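Local coordinates for insecticidal Delta-Endotoxin Cry8Ea1 (Bacillus Thuringiensis, PDB 3EB7), which is toxic to larvae of Holotrichia parallela, probably by forming pores in gut-cell membranes as related three-domain Cry toxins do, at residues Pro246-Ile250 / Ser346-Val350; Lys274-Asp278 / Val453-Gly459. One frame throughout, in Å; residues are numbered along the deposited sequence.

Both contacts involve the middle, β-prism part of the three-domain Cry fold, but they hold different elements. Contact 1 lies within it: the loop 246-250 covers the strand 346-350. All its touching residues are buried. It is small and apolar, and a water provides its polar link. Contact 2 joins the loop 274-278, which leads into another prism sheet, to the turn 453-459 of the C-terminal β-sandwich. It is partly buried, reaches the solvent at D458 and G459, and adds a direct backbone hydrogen bond to its apolar packing. The centres of contact 1 and contact 2 are about 32 Å apart. Their nearest atoms are about 17 Å apart. Along the chain the segments alternate, 246-250, 274-278, 346-350, 453-459.

Contact 1. Residues Pro246-Ile250 / Ser346-Val350; sequences PIGAI and STAGV
The segment 346-350 is extended β strand. The segment 246-250 is an irregular loop that passes over it in roughly the same chain direction. I247 (phi/psi -90/77) centres an inverse gamma turn, with a weak G248 N to P246 O bond of 3.0 Å. No direct hydrogen bond joins the segments. S346 points toward the loop, and its CB packs on I247 CG2 at 3.6 Å; I247 is in the mt rotamer. T347 points away. A348 is the centre of the contact, its CA 5.0 Å from G248 CA. Its CB lies 3.6 Å from both G248 C and A249 N, and 4.1 Å from I247 CG2. The small methyl of A348 lets the loop backbone come this close. G349 O is bridged to A249 N by water 1, at 2.8 Å from the carbonyl oxygen and 2.7 Å from the nitrogen. V350 (chi1 t) closes the row, with CG2 3.4 Å from A249 CB. The strand belongs to an antiparallel Greek-key sheet of the β-prism, as in related Cry toxins. Strands 357-369 and 389-394 flank it, while F430 of strand 427-434 touches both I247 and S346.

Contact 2. Residues Lys274-Asp278 / Val453-Gly459; sequences KHLFD and VVKASDG
The segment 274-278 is an extended loop leading toward strand 278-292. The segment 453-459 starts with a short 3-10 turn at V453-V454, closed by a weak A456 N to V453 O bond of 3.2 Å, then opens into loop. L276 CA and V454 CA are 5.1 Å apart, as are F277 CA and K455 CA. F277 N donates to V454 O at 2.9 Å, with an N-H...O angle of 153°. Water 2 joins F277 O (2.7 Å) to A456 O (3.1 Å). The two loops meet at the interface between the β-prism and the C-terminal β-sandwich of the three-domain Cry fold. L276 (mt) is the main apolar contact. Its CD2 is 3.3 Å from V454 O and 4.1 Å from A456 CB; its CD1 is 3.7 Å from D458 C. F277 (chi1 t) points toward the turn, with CD2 3.9 Å from K455 CE, while K455 NZ forms a salt bridge with D438. H275 (chi1 p) turns away; its ND1 donates to L276 O at 3.0 Å, and NE2 hydrogen-bonds E241 OE1.

Contact 1. Residues Pro246-Ile250 / Ser346-Val350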
loop_
_atom_site.group_PDB
_atom_site.type_symbol
_atom_site.label_atom_id
_atom_site.label_comp_id
_atom_site.label_asym_id
_atom_site.label_seq_id
_atom_site.Cartn_x
_atom_site.Cartn_y
_atom_site.Cartn_z
ATOM N N PRO A 246 -4.036 -2.415 17.928
ATOM C CA PRO A 246 -3.452 -1.907 19.162
ATOM C C PRO A 246 -2.822 -3.028 20.056
ATOM O O PRO A 246 -3.351 -4.168 20.128
ATOM C CB PRO A 246 -4.654 -1.234 19.848
ATOM C CG PRO A 246 -5.531 -0.825 18.765
ATOM C CD PRO A 246 -5.431 -1.955 17.751
ATOM N N ILE A 247 -1.697 -2.709 20.719
ATOM C CA ILE A 247 -0.954 -3.701 21.492
ATOM C C ILE A 247 -1.467 -3.715 22.924
ATOM O O ILE A 247 -0.859 -3.140 23.858
ATOM C CB ILE A 247 0.583 -3.501 21.391
ATOM C CG1 ILE A 247 0.979 -3.383 19.901
ATOM C CG2 ILE A 247 1.303 -4.707 22.022
ATOM C CD1 ILE A 247 2.360 -2.844 19.653
ATOM N N GLY A 248 -2.630 -4.345 23.070
ATOM C CA GLY A 248 -3.338 -4.485 24.337
ATOM C C GLY A 248 -3.938 -5.884 24.370
ATOM O O GLY A 248 -4.269 -6.461 23.334
ATOM N N ALA A 249 -4.058 -6.434 25.570
ATOM C CA ALA A 249 -4.525 -7.784 25.729
ATOM C C ALA A 249 -6.028 -7.864 25.414
ATOM O O ALA A 249 -6.783 -6.950 25.722
ATOM C CB ALA A 249 -4.222 -8.274 27.158
ATOM N N ILE A 250 -6.445 -8.977 24.807
ATOM C CA ILE A 250 -7.860 -9.203 24.445
ATOM C C ILE A 250 -8.229 -10.621 24.793
ATOM O O ILE A 250 -7.492 -11.552 24.484
ATOM C CB ILE A 250 -8.135 -8.906 22.958
ATOM C CG1 ILE A 250 -8.314 -7.386 22.732
ATOM C CG2 ILE A 250 -9.399 -9.626 22.444
ATOM C CD1 ILE A 250 -8.204 -6.958 21.274
ATOM N N SER A 346 5.490 -8.428 20.378
ATOM C CA SER A 346 5.188 -7.655 21.575
ATOM C C SER A 346 4.405 -8.474 22.565
ATOM O O SER A 346 3.580 -9.310 22.172
ATOM C CB SER A 346 4.379 -6.395 21.259
ATOM O OG SER A 346 4.893 -5.679 20.140
ATOM N N THR A 347 4.629 -8.206 23.848
ATOM C CA THR A 347 3.849 -8.823 24.873
ATOM C C THR A 347 2.883 -7.798 25.485
ATOM O O THR A 347 3.274 -6.908 26.232
ATOM C CB THR A 347 4.767 -9.474 25.940
ATOM O OG1 THR A 347 5.612 -10.439 25.302
ATOM C CG2 THR A 347 3.953 -10.163 27.047
ATOM N N ALA A 348 1.612 -7.932 25.156
ATOM C CA ALA A 348 0.596 -7.165 25.799
ATOM C C ALA A 348 0.240 -7.846 27.145
ATOM O O ALA A 348 -0.280 -8.977 27.177
ATOM C CB ALA A 348 -0.606 -7.021 24.872
ATOM N N GLY A 349 0.558 -7.156 28.250
ATOM C CA GLY A 349 0.470 -7.696 29.600
ATOM C C GLY A 349 -0.790 -7.235 30.300
ATOM O O GLY A 349 -1.350 -6.167 29.963
ATOM N N VAL A 350 -1.241 -8.061 31.248
ATOM C CA VAL A 350 -2.318 -7.716 32.200
ATOM C C VAL A 350 -1.856 -8.137 33.584
ATOM O O VAL A 350 -1.459 -9.308 33.788
ATOM C CB VAL A 350 -3.679 -8.481 31.969
ATOM C CG1 VAL A 350 -4.792 -7.848 32.832
ATOM C CG2 VAL A 350 -4.082 -8.487 30.531
HETATM O O HOH W 1 -2.430 -5.343 27.463
#

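Contact 2. Residues Lys274-Asp278 / Val453-Gly459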
loop_
_atom_site.group_PDB
_atom_site.type_symbol
_atom_site.label_atom_id
_atom_site.label_comp_id
_atom_site.label_asym_id
_atom_site.label_seq_id
_atom_site.Cartn_x
_atom_site.Cartn_y
_atom_site.Cartn_z
ATOM N N LYS A 274 -1.922 13.975 8.960
ATOM C CA LYS A 274 -1.287 13.922 7.652
ATOM C C LYS A 274 0.166 14.493 7.716
ATOM O O LYS A 274 0.440 15.407 8.478
ATOM C CB LYS A 274 -2.198 14.621 6.615
ATOM C CG LYS A 274 -3.501 13.838 6.283
ATOM C CD LYS A 274 -3.223 12.593 5.398
ATOM C CE LYS A 274 -4.487 11.956 4.806
ATOM N NZ LYS A 274 -5.735 12.276 5.574
ATOM N N HIS A 275 1.102 13.869 7.001
ATOM C CA HIS A 275 2.535 14.203 7.146
ATOM C C HIS A 275 3.205 13.757 5.865
ATOM O O HIS A 275 2.647 12.955 5.104
ATOM C CB HIS A 275 3.181 13.427 8.336
ATOM C CG HIS A 275 2.917 11.935 8.296
ATOM N ND1 HIS A 275 3.815 11.033 7.763
ATOM C CD2 HIS A 275 1.832 11.209 8.668
ATOM C CE1 HIS A 275 3.295 9.813 7.815
ATOM N NE2 HIS A 275 2.098 9.887 8.372
ATOM N N LEU A 276 4.401 14.272 5.633
ATOM C CA LEU A 276 5.228 13.847 4.520
ATOM C C LEU A 276 5.791 12.471 4.822
ATOM O O LEU A 276 6.016 12.121 5.984
ATOM C CB LEU A 276 6.391 14.853 4.329
ATOM C CG LEU A 276 5.939 16.158 3.666
ATOM C CD1 LEU A 276 6.860 17.270 4.117
ATOM C CD2 LEU A 276 5.876 15.991 2.120
ATOM N N PHE A 277 6.025 11.682 3.791
ATOM C CA PHE A 277 6.536 10.328 3.989
ATOM C C PHE A 277 7.785 10.377 4.880
ATOM O O PHE A 277 8.689 11.147 4.625
ATOM C CB PHE A 277 6.850 9.704 2.630
ATOM C CG PHE A 277 7.271 8.260 2.715
ATOM C CD1 PHE A 277 6.318 7.241 2.803
ATOM C CD2 PHE A 277 8.616 7.914 2.722
ATOM C CE1 PHE A 277 6.696 5.895 2.874
ATOM C CE2 PHE A 277 8.993 6.576 2.809
ATOM C CZ PHE A 277 8.009 5.562 2.888
ATOM N N ASP A 278 7.832 9.595 5.949
ATOM C CA ASP A 278 8.979 9.701 6.889
ATOM C C ASP A 278 9.531 8.363 7.418
ATOM O O ASP A 278 8.953 7.313 7.199
ATOM C CB ASP A 278 8.700 10.688 8.034
ATOM C CG ASP A 278 7.529 10.277 8.921
ATOM O OD1 ASP A 278 7.002 9.159 8.766
ATOM O OD2 ASP A 278 7.137 11.079 9.812
ATOM N N VAL A 453 5.060 12.865 -4.691
ATOM C CA VAL A 453 5.602 14.135 -4.168
ATOM C C VAL A 453 5.567 14.241 -2.629
ATOM O O VAL A 453 6.238 15.101 -2.031
ATOM C CB VAL A 453 4.957 15.381 -4.835
ATOM C CG1 VAL A 453 5.319 15.437 -6.325
ATOM C CG2 VAL A 453 3.402 15.378 -4.607
ATOM N N VAL A 454 4.817 13.338 -2.004
ATOM C CA VAL A 454 4.752 13.229 -0.547
ATOM C C VAL A 454 6.122 12.774 0.028
ATOM O O VAL A 454 6.371 12.895 1.225
ATOM C CB VAL A 454 3.513 12.380 -0.100
ATOM C CG1 VAL A 454 3.688 10.861 -0.382
ATOM C CG2 VAL A 454 3.138 12.662 1.351
ATOM N N LYS A 455 7.028 12.344 -0.840
ATOM C CA LYS A 455 8.396 11.999 -0.452
ATOM C C LYS A 455 9.363 13.188 -0.493
ATOM O O LYS A 455 10.572 13.005 -0.681
ATOM C CB LYS A 455 8.944 10.856 -1.336
ATOM C CG LYS A 455 8.035 9.617 -1.426
ATOM C CD LYS A 455 8.870 8.509 -2.082
ATOM C CE LYS A 455 9.632 7.676 -1.025
ATOM N NZ LYS A 455 10.839 6.996 -1.559
ATOM N N ALA A 456 8.830 14.405 -0.376
ATOM C CA ALA A 456 9.663 15.619 -0.264
ATOM C C ALA A 456 10.292 15.755 1.103
ATOM O O ALA A 456 9.785 15.218 2.109
ATOM C CB ALA A 456 8.858 16.837 -0.569
ATOM N N SER A 457 11.407 16.487 1.154
ATOM C CA SER A 457 12.154 16.677 2.392
ATOM C C SER A 457 11.480 17.675 3.305
ATOM O O SER A 457 11.847 17.779 4.480
ATOM C CB SER A 457 13.574 17.171 2.080
ATOM O OG SER A 457 13.561 18.476 1.483
ATOM N N ASP A 458 10.523 18.431 2.776
ATOM C CA ASP A 458 9.854 19.514 3.527
ATOM C C ASP A 458 8.734 20.167 2.657
ATOM O O ASP A 458 8.459 19.722 1.536
ATOM C CB ASP A 458 10.863 20.636 3.847
ATOM C CG ASP A 458 11.358 21.364 2.574
ATOM O OD1 ASP A 458 12.310 22.162 2.675
ATOM O OD2 ASP A 458 10.793 21.171 1.470
ATOM N N GLY A 459 8.102 21.217 3.167
ATOM C CA GLY A 459 7.079 21.928 2.423
ATOM C C GLY A 459 5.719 21.473 2.924
ATOM O O GLY A 459 5.598 20.906 4.019
HETATM O O HOH W 2 10.233 12.145 2.594
#